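Local coordinates for protein endo-arabinase (PDB 5C0P) that probably hydrolyses O-glycosidic bonds in L-arabinan, as a family 43 glycoside hydrolase that also binds magnesium, at residues Y140-K143 against E144-W148; F265-L268 against K269-M273; F44-L48 against K49-Y53; K35-S38 against M39-H43; S275-A278 against P279-Q282. All coordinates share one frame; numbering follows the deposited sequence.

Interaction 1. Residues Y140-K143 against E144-W148; sequences YIDK and EGNPW
D142 turns its carboxylate back into the hairpin loop, where E144, N146 and W148 meet it. Its CG stands between the backbone N and the carbonyl carbon (chi1 71°), which aims the group at the second arm. CB of D142 lies 3.7 Å from NE1 of W148. OD1 takes two backbone N-H groups, from E144 N at 3.0 Å and N146 N at 3.0 Å. These donors come from opposite faces of the carboxylate plane, fixing its rotation. OD2 of D142 accepts from the indole NE1 of W148 at 3.0 Å, on its anti side but tilted out of the carboxylate plane, with OD2 near the indole plane. A water 2.7 Å from D142 OD2 donates to it and also to E144 OE1, bridging two like charges. With alanine at this position, the backbone N-H groups of E144 and N146 and the indole N-H of W148 would probably lose their acceptor, and R167 its anion.

D142 to G145 form a type I turn, closed by G145 N on D142 O at 2.9 Å. I141 lays CG2 on the G145 backbone and CD1 beside P147. On the sheet face opposite I141 and P147, Y140 CD2 touches W148 CD1 at 3.9 Å, the rings oblique. The hairpin joins strands 134-141 and 147-153. Strand 162-168 flanks it, its R167 salt-bridged to D142 OD2. I141 and P147 rest on Y88 of strand 78-88.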
# COMPACT_ATOMS: atom_id res chain seq x y z
N TYR A 140 -7.11 -5.34 3.81
CA TYR A 140 -6.79 -6.65 4.35
C TYR A 140 -8.09 -7.45 4.47
O TYR A 140 -9.08 -6.96 5.02
CB TYR A 140 -6.11 -6.54 5.72
CG TYR A 140 -6.01 -7.88 6.43
CD1 TYR A 140 -5.21 -8.90 5.92
CD2 TYR A 140 -6.76 -8.14 7.58
CE1 TYR A 140 -5.14 -10.13 6.54
CE2 TYR A 140 -6.69 -9.39 8.21
CZ TYR A 140 -5.88 -10.38 7.68
OH TYR A 140 -5.81 -11.60 8.29
N ILE A 141 -8.09 -8.68 3.96
CA ILE A 141 -9.24 -9.57 4.09
C ILE A 141 -8.93 -10.58 5.18
O ILE A 141 -7.97 -11.36 5.08
CB ILE A 141 -9.55 -10.31 2.77
CG1 ILE A 141 -9.76 -9.30 1.63
CG2 ILE A 141 -10.75 -11.25 2.94
CD1 ILE A 141 -10.93 -8.33 1.85
N ASP A 142 -9.74 -10.57 6.23
CA ASP A 142 -9.45 -11.41 7.39
C ASP A 142 -9.84 -12.87 7.18
O ASP A 142 -10.34 -13.24 6.10
CB ASP A 142 -10.00 -10.80 8.69
CG ASP A 142 -11.52 -10.84 8.79
OD1 ASP A 142 -12.17 -11.69 8.14
OD2 ASP A 142 -12.08 -10.04 9.57
N LYS A 143 -9.62 -13.70 8.19
CA LYS A 143 -9.86 -15.14 8.06
C LYS A 143 -11.30 -15.50 7.68
O LYS A 143 -11.54 -16.53 7.05
CB LYS A 143 -9.47 -15.85 9.36
CG LYS A 143 -9.51 -17.36 9.25
CD LYS A 143 -9.67 -18.03 10.60
CE LYS A 143 -10.31 -19.40 10.45
NZ LYS A 143 -9.91 -20.32 11.55
N GLU A 144 -12.26 -14.65 8.06
CA GLU A 144 -13.67 -14.88 7.75
C GLU A 144 -14.09 -14.26 6.43
O GLU A 144 -15.27 -14.33 6.06
CB GLU A 144 -14.55 -14.31 8.86
CG GLU A 144 -14.66 -15.20 10.07
CD GLU A 144 -13.50 -15.04 11.02
OE1 GLU A 144 -13.16 -13.89 11.37
OE2 GLU A 144 -12.92 -16.07 11.42
N GLY A 145 -13.15 -13.63 5.74
CA GLY A 145 -13.43 -13.02 4.46
C GLY A 145 -13.89 -11.57 4.56
O GLY A 145 -14.30 -10.97 3.58
N ASN A 146 -13.81 -11.01 5.76
CA ASN A 146 -14.30 -9.66 5.99
C ASN A 146 -13.22 -8.61 5.78
O ASN A 146 -12.06 -8.82 6.13
CB ASN A 146 -14.89 -9.54 7.40
CG ASN A 146 -16.14 -10.39 7.57
OD1 ASN A 146 -17.02 -10.39 6.70
ND2 ASN A 146 -16.22 -11.11 8.67
N PRO A 147 -13.59 -7.48 5.15
CA PRO A 147 -12.61 -6.47 4.75
C PRO A 147 -12.25 -5.46 5.83
O PRO A 147 -13.12 -4.95 6.56
CB PRO A 147 -13.33 -5.74 3.60
CG PRO A 147 -14.80 -5.83 3.97
CD PRO A 147 -14.93 -7.22 4.60
N TRP A 148 -10.95 -5.15 5.89
CA TRP A 148 -10.40 -4.14 6.77
C TRP A 148 -9.66 -3.10 5.97
O TRP A 148 -8.92 -3.45 5.03
CB TRP A 148 -9.40 -4.76 7.73
CG TRP A 148 -9.98 -5.63 8.81
CD1 TRP A 148 -10.34 -6.94 8.71
CD2 TRP A 148 -10.25 -5.23 10.16
NE1 TRP A 148 -10.82 -7.39 9.92
CE2 TRP A 148 -10.77 -6.36 10.83
CE3 TRP A 148 -10.09 -4.03 10.87
CZ2 TRP A 148 -11.14 -6.32 12.18
CZ3 TRP A 148 -10.45 -4.00 12.21
CH2 TRP A 148 -10.97 -5.14 12.85
O HOH W 1 -13.91 -11.08 11.20

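Interaction 2. Residues F265-L268 against K269-M273; sequences FKDL and KGRLM
For D267 and R271 to meet, chi1 of D267 (72°) sets CG between the backbone N and the carbonyl carbon, and the R271 chain bends at chi3. OD2 of D267 then lies over one face of the guanidinium, 2.7 Å from NH1 of R271. This is a salt bridge, but not an in-plane one. OD1 of D267 accepts the backbone N-H of K269 at 2.9 Å and that of R271 at 2.9 Å, from opposite faces of the carboxylate. A leucine in its place would probably leave both N-H groups without this acceptor and the R271 guanidinium without its anion.

The stretch is a beta hairpin with a type I turn from D267 to G270, linking strands 260-266 and 272-278 of one antiparallel sheet. G270 adopts a positive phi (92°), where a side chain would press on the carbonyl O of K269.

Beyond the turn, F265 and M273, a selenomethionine, exchange both backbone hydrogen bonds. CB of M273 sits over one face of the F265 ring, 3.8 Å from its centroid, a CH-pi contact. I288 packs on both residues. On the other sheet face, K266 CG lies 4.0 Å from CD1 of L272. A water links G270 O to K266 NZ, weakly at the lysine.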
# COMPACT_ATOMS: atom_id res chain seq x y z
N PHE A 265 2.88 -11.01 -2.07
CA PHE A 265 1.89 -11.75 -2.84
C PHE A 265 2.44 -13.10 -3.22
O PHE A 265 3.66 -13.31 -3.22
CB PHE A 265 1.52 -10.97 -4.11
CG PHE A 265 2.66 -10.81 -5.09
CD1 PHE A 265 2.83 -11.70 -6.14
CD2 PHE A 265 3.55 -9.75 -4.97
CE1 PHE A 265 3.88 -11.55 -7.05
CE2 PHE A 265 4.60 -9.59 -5.86
CZ PHE A 265 4.77 -10.48 -6.91
N LYS A 266 1.55 -14.02 -3.58
CA LYS A 266 2.00 -15.28 -4.16
C LYS A 266 1.91 -15.19 -5.66
O LYS A 266 0.87 -14.77 -6.20
CB LYS A 266 1.19 -16.46 -3.62
CG LYS A 266 1.52 -16.76 -2.17
CD LYS A 266 0.74 -17.94 -1.66
CE LYS A 266 1.29 -18.38 -0.31
NZ LYS A 266 0.48 -19.48 0.28
N ASP A 267 2.98 -15.57 -6.34
CA ASP A 267 2.97 -15.60 -7.79
C ASP A 267 2.10 -16.75 -8.30
O ASP A 267 1.50 -17.48 -7.50
CB ASP A 267 4.39 -15.59 -8.40
CG ASP A 267 5.15 -16.89 -8.22
OD1 ASP A 267 4.58 -17.93 -7.82
OD2 ASP A 267 6.36 -16.89 -8.54
N LEU A 268 2.03 -16.91 -9.63
CA LEU A 268 1.13 -17.90 -10.23
C LEU A 268 1.51 -19.34 -9.88
O LEU A 268 0.69 -20.25 -10.02
CB LEU A 268 1.06 -17.71 -11.74
CG LEU A 268 0.40 -16.41 -12.18
CD1 LEU A 268 0.57 -16.24 -13.68
CD2 LEU A 268 -1.08 -16.41 -11.82
N LYS A 269 2.75 -19.54 -9.43
CA LYS A 269 3.23 -20.85 -9.00
C LYS A 269 3.12 -21.05 -7.49
O LYS A 269 3.48 -22.10 -6.96
CB LYS A 269 4.67 -21.05 -9.45
CG LYS A 269 4.82 -21.23 -10.94
CD LYS A 269 6.28 -21.39 -11.36
CE LYS A 269 7.07 -20.12 -11.14
NZ LYS A 269 8.47 -20.26 -11.65
N GLY A 270 2.63 -20.03 -6.78
CA GLY A 270 2.43 -20.14 -5.35
C GLY A 270 3.61 -19.67 -4.52
O GLY A 270 3.58 -19.78 -3.29
N ARG A 271 4.64 -19.12 -5.17
CA ARG A 271 5.83 -18.63 -4.46
C ARG A 271 5.56 -17.27 -3.84
O ARG A 271 5.11 -16.35 -4.52
CB ARG A 271 7.01 -18.46 -5.42
CG ARG A 271 7.71 -19.73 -5.88
CD ARG A 271 8.90 -19.38 -6.77
NE ARG A 271 8.48 -18.88 -8.08
CZ ARG A 271 9.08 -17.91 -8.76
NH1 ARG A 271 8.62 -17.54 -9.95
NH2 ARG A 271 10.15 -17.29 -8.26
N LEU A 272 5.85 -17.12 -2.55
CA LEU A 272 5.68 -15.82 -1.90
C LEU A 272 6.76 -14.83 -2.36
O LEU A 272 7.96 -15.16 -2.39
CB LEU A 272 5.67 -15.98 -0.38
CG LEU A 272 5.24 -14.78 0.46
CD1 LEU A 272 3.75 -14.46 0.24
CD2 LEU A 272 5.53 -15.03 1.94
N MSE A 273 6.31 -13.64 -2.75
CA MSE A 273 7.18 -12.59 -3.26
C MSE A 273 6.94 -11.29 -2.51
O MSE A 273 5.83 -11.05 -2.02
CB MSE A 273 6.88 -12.31 -4.75
CG MSE A 273 6.79 -13.54 -5.63
SE MSE A 273 8.53 -14.29 -5.99
CE MSE A 273 9.24 -12.84 -7.04
O HOH W 2 2.09 -21.52 -1.75

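Interaction 3. Residues F44-L48 against K49-Y53; sequences FNNNL and KIRVY
K49 folds its ammonium back over the loop and donates to two backbone carbonyls. NZ of K49 is 2.8 Å from N46 O and 3.0 Å from N47 O. The chain is extended until a bend at chi4 (-65°) brings NZ onto both oxygens. R51 reaches the same loop from further along the strand: its NH2 donates to N46 OD1 at 3.0 Å. The amide oxygen lies in the guanidinium plane, but the guanidinium comes from above the amide plane, and the two planes are 69° apart. NH1 of R51 has a stronger partner, a salt bridge to D63 of strand 60-68. This anion probably fixes the guanidinium where N46 can meet it.

The residues form a beta hairpin between strands 39-45 and 50-55. F44 and R51 are a hydrogen-bonded antiparallel pair, and N45 with I50 is a non-hydrogen-bonded one. N46 N on K49 O, 2.9 Å, continues the pairing into the loop. N45 adds an Asx turn, its OD1 accepting from N47 N.

Packing gathers round F44, on the face of the sheet it shares with R51. CB of R51 sits over one face of the F44 ring, 3.9 Å from the centroid, a CH-pi contact. The F44 edge points at the face of Y53 in a T-shaped pair, with planes at 80° and centroids 4.9 Å apart. CE1 of F44 stands over the centre of the Y53 ring. On the sheet face away from F44 and R51, I50 and N45 pack on F80 of strand 78-88.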
# COMPACT_ATOMS: atom_id res chain seq x y z
N PHE A 44 0.27 2.39 -11.43
CA PHE A 44 1.19 3.32 -10.79
C PHE A 44 0.84 4.77 -11.06
O PHE A 44 0.16 5.09 -12.04
CB PHE A 44 2.65 3.00 -11.17
CG PHE A 44 2.95 3.12 -12.65
CD1 PHE A 44 2.70 2.07 -13.52
CD2 PHE A 44 3.52 4.29 -13.16
CE1 PHE A 44 2.99 2.18 -14.87
CE2 PHE A 44 3.81 4.41 -14.52
CZ PHE A 44 3.55 3.35 -15.37
N ASN A 45 1.27 5.65 -10.16
CA ASN A 45 1.13 7.09 -10.35
C ASN A 45 1.98 7.55 -11.53
O ASN A 45 3.21 7.43 -11.49
CB ASN A 45 1.55 7.82 -9.07
CG ASN A 45 1.42 9.33 -9.18
OD1 ASN A 45 0.84 9.85 -10.13
ND2 ASN A 45 1.96 10.04 -8.20
N ASN A 46 1.34 8.06 -12.57
CA ASN A 46 2.02 8.50 -13.78
C ASN A 46 1.82 10.01 -13.96
O ASN A 46 1.77 10.52 -15.08
CB ASN A 46 1.49 7.69 -14.97
CG ASN A 46 2.27 7.90 -16.25
OD1 ASN A 46 1.67 8.05 -17.32
ND2 ASN A 46 3.61 7.91 -16.17
N ASN A 47 1.71 10.70 -12.82
CA ASN A 47 1.53 12.15 -12.73
C ASN A 47 0.08 12.57 -13.00
O ASN A 47 -0.30 12.78 -14.16
CB ASN A 47 2.51 12.93 -13.61
CG ASN A 47 2.57 14.40 -13.26
OD1 ASN A 47 1.76 14.90 -12.47
ND2 ASN A 47 3.51 15.12 -13.86
N LEU A 48 -0.70 12.66 -11.93
CA LEU A 48 -2.12 13.06 -11.99
C LEU A 48 -2.95 12.11 -12.86
O LEU A 48 -3.95 12.51 -13.47
CB LEU A 48 -2.28 14.52 -12.42
CG LEU A 48 -1.64 15.50 -11.42
CD1 LEU A 48 -1.82 16.95 -11.86
CD2 LEU A 48 -2.24 15.29 -10.04
N LYS A 49 -2.51 10.86 -12.90
CA LYS A 49 -3.27 9.79 -13.54
C LYS A 49 -2.65 8.48 -13.15
O LYS A 49 -1.48 8.42 -12.78
CB LYS A 49 -3.26 9.94 -15.06
CG LYS A 49 -1.89 10.06 -15.69
CD LYS A 49 -2.00 10.78 -17.04
CE LYS A 49 -0.65 10.96 -17.70
NZ LYS A 49 0.24 11.86 -16.94
N ILE A 50 -3.45 7.42 -13.22
CA ILE A 50 -2.94 6.09 -12.91
C ILE A 50 -2.74 5.33 -14.22
O ILE A 50 -3.66 5.20 -15.02
CB ILE A 50 -3.88 5.31 -11.97
CG1 ILE A 50 -4.18 6.13 -10.70
CG2 ILE A 50 -3.30 3.93 -11.60
CD1 ILE A 50 -2.94 6.57 -9.92
N ARG A 51 -1.51 4.87 -14.42
CA ARG A 51 -1.14 4.10 -15.61
C ARG A 51 -1.08 2.63 -15.20
O ARG A 51 -0.82 2.33 -14.04
CB ARG A 51 0.25 4.56 -16.10
CG ARG A 51 0.74 3.93 -17.39
CD ARG A 51 0.36 4.78 -18.57
NE ARG A 51 1.11 4.46 -19.78
CZ ARG A 51 2.02 5.26 -20.33
NH1 ARG A 51 2.65 4.89 -21.44
NH2 ARG A 51 2.29 6.43 -19.78
N VAL A 52 -1.33 1.72 -16.13
CA VAL A 52 -1.26 0.31 -15.81
C VAL A 52 -0.40 -0.46 -16.81
O VAL A 52 -0.57 -0.33 -18.02
CB VAL A 52 -2.67 -0.32 -15.67
CG1 VAL A 52 -3.52 -0.06 -16.92
CG2 VAL A 52 -2.57 -1.81 -15.36
N TYR A 53 0.55 -1.22 -16.29
CA TYR A 53 1.34 -2.14 -17.10
C TYR A 53 0.94 -3.56 -16.75
O TYR A 53 0.47 -3.82 -15.64
CB TYR A 53 2.83 -1.96 -16.82
CG TYR A 53 3.48 -0.71 -17.42
CD1 TYR A 53 2.75 0.25 -18.12
CD2 TYR A 53 4.85 -0.52 -17.31
CE1 TYR A 53 3.38 1.38 -18.68
CE2 TYR A 53 5.48 0.59 -17.85
CZ TYR A 53 4.74 1.53 -18.54
OH TYR A 53 5.40 2.63 -19.07

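Interaction 4. Residues K35-S38 against M39-H43; sequences KKTS and MYYLH
The backbone between T37 and Y41 turns through a G1 beta bulge, in which S38 and M39 both stand opposite D34. S38 takes the left-handed backbone conformation (phi 57°, psi 49°), and its N makes a weak hydrogen bond to K35 O. The chain thus turns back from strand 30-34 into strand 39-45, which are neighbours in an antiparallel sheet.

CB of T37 is directed toward the strand, and the hydroxyl end of Y41 comes to meet it. The two side chains cross at about a right angle. OG1 of T37 and OH of Y41 are 2.7 Å apart, with OG1 at the edge of the Y41 ring and in its plane. D34 OD2 is the stronger hydrogen-bond partner of T37 OG1, so the hydroxyl is shared between the bulge partner and the strand. Y41 is buried, and L32 and P115 pack against it.

M39, a selenomethionine, has CG anti to its carbonyl carbon (chi1 -72°) and keeps near the S38 carbonyl. Its CG is 3.4 Å from S38 O. K54 and K56 also touch this side chain. The T37 hydroxyl meets the tyrosine rim as well as its oxygen: OG1 of T37 is 3.4 Å from CE1 of Y41.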
# COMPACT_ATOMS: atom_id res chain seq x y z
N LYS A 35 -5.87 -14.09 -11.26
CA LYS A 35 -6.05 -15.43 -11.80
C LYS A 35 -7.00 -15.43 -12.99
O LYS A 35 -6.81 -16.19 -13.95
CB LYS A 35 -6.56 -16.38 -10.72
CG LYS A 35 -5.63 -16.52 -9.54
CD LYS A 35 -4.42 -17.35 -9.88
N LYS A 36 -8.02 -14.57 -12.94
CA LYS A 36 -9.07 -14.57 -13.96
C LYS A 36 -8.51 -14.38 -15.37
O LYS A 36 -8.81 -15.18 -16.28
CB LYS A 36 -10.10 -13.48 -13.66
CG LYS A 36 -11.22 -13.37 -14.68
CD LYS A 36 -12.18 -12.25 -14.31
CE LYS A 36 -13.39 -12.21 -15.23
NZ LYS A 36 -14.42 -11.25 -14.76
N THR A 37 -7.67 -13.36 -15.54
CA THR A 37 -7.05 -13.09 -16.84
C THR A 37 -5.65 -13.70 -16.92
O THR A 37 -4.99 -13.62 -17.96
CB THR A 37 -6.95 -11.57 -17.11
OG1 THR A 37 -6.13 -10.94 -16.12
CG2 THR A 37 -8.35 -10.95 -17.11
N SER A 38 -5.22 -14.32 -15.82
CA SER A 38 -3.93 -15.00 -15.76
C SER A 38 -2.77 -14.06 -16.11
O SER A 38 -1.92 -14.38 -16.94
CB SER A 38 -3.92 -16.24 -16.67
OG SER A 38 -2.82 -17.07 -16.35
N MSE A 39 -2.77 -12.90 -15.46
CA MSE A 39 -1.79 -11.85 -15.70
C MSE A 39 -1.48 -11.12 -14.41
O MSE A 39 -2.28 -11.12 -13.48
CB MSE A 39 -2.33 -10.82 -16.71
CG MSE A 39 -2.43 -11.29 -18.15
SE MSE A 39 -0.66 -11.33 -19.01
CE MSE A 39 -1.26 -11.82 -20.78
N TYR A 40 -0.31 -10.48 -14.38
CA TYR A 40 0.06 -9.57 -13.31
C TYR A 40 -0.16 -8.14 -13.79
O TYR A 40 0.11 -7.82 -14.95
CB TYR A 40 1.54 -9.73 -12.98
CG TYR A 40 1.97 -11.11 -12.54
CD1 TYR A 40 1.86 -11.50 -11.22
CD2 TYR A 40 2.54 -12.00 -13.45
CE1 TYR A 40 2.27 -12.76 -10.81
CE2 TYR A 40 2.96 -13.26 -13.05
CZ TYR A 40 2.82 -13.63 -11.73
OH TYR A 40 3.23 -14.87 -11.31
N TYR A 41 -0.64 -7.28 -12.89
CA TYR A 41 -0.89 -5.88 -13.24
C TYR A 41 -0.18 -4.97 -12.26
O TYR A 41 -0.26 -5.17 -11.05
CB TYR A 41 -2.38 -5.56 -13.26
CG TYR A 41 -3.15 -6.37 -14.27
CD1 TYR A 41 -3.52 -7.69 -14.00
CD2 TYR A 41 -3.50 -5.83 -15.50
CE1 TYR A 41 -4.21 -8.44 -14.94
CE2 TYR A 41 -4.19 -6.57 -16.45
CZ TYR A 41 -4.54 -7.87 -16.16
OH TYR A 41 -5.22 -8.60 -17.11
N LEU A 42 0.46 -3.94 -12.80
CA LEU A 42 1.13 -2.93 -11.99
C LEU A 42 0.55 -1.57 -12.35
O LEU A 42 0.87 -1.00 -13.41
CB LEU A 42 2.64 -2.97 -12.23
CG LEU A 42 3.57 -1.97 -11.55
CD1 LEU A 42 3.26 -1.84 -10.07
CD2 LEU A 42 5.02 -2.40 -11.74
N HIS A 43 -0.33 -1.07 -11.48
CA HIS A 43 -0.90 0.26 -11.60
C HIS A 43 -0.00 1.22 -10.85
O HIS A 43 0.43 0.92 -9.74
CB HIS A 43 -2.29 0.28 -10.98
CG HIS A 43 -3.29 -0.59 -11.68
ND1 HIS A 43 -4.25 -0.07 -12.52
CD2 HIS A 43 -3.49 -1.92 -11.65
CE1 HIS A 43 -5.00 -1.06 -12.99
NE2 HIS A 43 -4.55 -2.20 -12.47

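Interaction 5. Residues S275-A278 against P279-Q282; sequences SYHA and PNSQ. With GOL (glycerol), chain I.
H277 and N280 bridge the end of a strand and the loop after it, across a cis peptide between A278 and P279. Strand 272-278 is the middle strand of a three-stranded antiparallel sheet, consistent with a blade of the five-bladed beta-propeller of family 43. At the cis bond the CA atoms of A278 and P279 are only 3.0 Å apart, and the chain passes from the strand into the loop.

One polar bond crosses this turn. NE2 of H277 donates to N280 OD1 at 2.9 Å, with a nearly straight N-H...O angle of 174°. The donor lies in the carbonyl plane, and OD1 lies in the ring plane. Imidazole and amide are therefore nearly coplanar, 16° apart. N280 holds its amide there with CG anti to the backbone N (chi1 -166°). R27 NH2 is a second and stronger partner of N280 OD1, and D28 N binds H277 ND1, so the imidazole is held at both nitrogens.

The packing is lighter. P279 O lies at the edge of the H277 ring, in its plane, 3.4 Å from CD2 of H277. This carbonyl oxygen is buried and has no hydrogen-bond partner in the model. A278 packs on V287 and P279 on H285, both on strand 285-290. The H277 side chain is about 4 Å from that of H261, which is part of the magnesium site.

A glycerol, probably from the crystallisation liquor, lies beside Y276. Its O3 donates to Y276 OH at 3.1 Å.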
# COMPACT_ATOMS: atom_id res chain seq x y z
N SER A 275 7.26 -7.02 -3.17
CA SER A 275 7.42 -5.95 -4.15
C SER A 275 7.54 -4.61 -3.43
O SER A 275 6.69 -4.28 -2.59
CB SER A 275 6.22 -5.93 -5.10
OG SER A 275 6.26 -4.82 -6.00
N TYR A 276 8.58 -3.84 -3.75
CA TYR A 276 8.79 -2.52 -3.16
C TYR A 276 9.64 -1.70 -4.10
O TYR A 276 10.13 -2.23 -5.09
CB TYR A 276 9.45 -2.63 -1.78
CG TYR A 276 10.86 -3.19 -1.73
CD1 TYR A 276 11.96 -2.36 -1.65
CD2 TYR A 276 11.07 -4.56 -1.70
CE1 TYR A 276 13.25 -2.87 -1.56
CE2 TYR A 276 12.35 -5.10 -1.62
CZ TYR A 276 13.43 -4.24 -1.55
OH TYR A 276 14.71 -4.78 -1.46
N HIS A 277 9.85 -0.42 -3.81
CA HIS A 277 10.76 0.35 -4.67
C HIS A 277 12.06 0.64 -3.95
O HIS A 277 12.09 0.74 -2.73
CB HIS A 277 10.12 1.65 -5.18
CG HIS A 277 10.01 2.72 -4.13
ND1 HIS A 277 8.82 3.01 -3.50
CD2 HIS A 277 10.94 3.54 -3.59
CE1 HIS A 277 9.02 3.98 -2.62
NE2 HIS A 277 10.30 4.32 -2.65
N ALA A 278 13.14 0.77 -4.71
CA ALA A 278 14.42 1.19 -4.18
C ALA A 278 15.21 1.85 -5.30
O ALA A 278 14.97 1.56 -6.47
CB ALA A 278 15.19 0.00 -3.62
N PRO A 279 16.12 2.77 -4.97
CA PRO A 279 16.26 3.46 -3.69
C PRO A 279 15.09 4.44 -3.59
O PRO A 279 14.13 4.32 -4.36
CB PRO A 279 17.58 4.22 -3.85
CG PRO A 279 17.65 4.52 -5.30
CD PRO A 279 17.02 3.33 -5.99
N ASN A 280 15.16 5.40 -2.67
CA ASN A 280 13.98 6.21 -2.38
C ASN A 280 13.98 7.57 -3.07
O ASN A 280 13.10 8.40 -2.82
CB ASN A 280 13.79 6.36 -0.87
CG ASN A 280 12.42 6.89 -0.51
OD1 ASN A 280 11.40 6.44 -1.06
ND2 ASN A 280 12.37 7.86 0.40
N SER A 281 14.95 7.80 -3.94
CA SER A 281 15.00 9.05 -4.69
C SER A 281 15.74 8.86 -6.01
O SER A 281 16.53 7.92 -6.14
CB SER A 281 15.68 10.15 -3.87
OG SER A 281 17.00 9.78 -3.53
N GLN A 282 15.47 9.75 -6.96
CA GLN A 282 16.18 9.84 -8.24
C GLN A 282 15.92 8.70 -9.20
O GLN A 282 15.57 8.93 -10.36
CB GLN A 282 17.69 10.03 -8.03
CG GLN A 282 18.06 11.31 -7.31
C1 GOL I . 14.11 -9.45 -0.07
C2 GOL I . 13.97 -8.81 1.31
O2 GOL I . 12.76 -9.24 1.90
C3 GOL I . 13.94 -7.29 1.18
O3 GOL I . 15.22 -6.84 0.81

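Overall arrangement
Interactions 1, 2 and 3 close hairpins, each with buried strand residues and a more exposed loop. Interactions 1 and 2 both use an aspartate accepting backbone N-H groups in a type I turn. Interaction 3 instead uses a lysine on backbone carbonyls and an arginine on a side-chain amide. Interactions 3 and 4 share strand 39-45 and touch where Y53 O meets L42 N. Interactions 2 and 5 share strand 272-278. Interactions 2 and 4 lie in different sheets but meet at L268 N and Y40 OH. Interaction 4 rests on a hydroxyl pair at a bulge. Interaction 5 puts the buried H277 side chain about 4 Å from that of metal-binding H261. Interaction 1 touches none of the others.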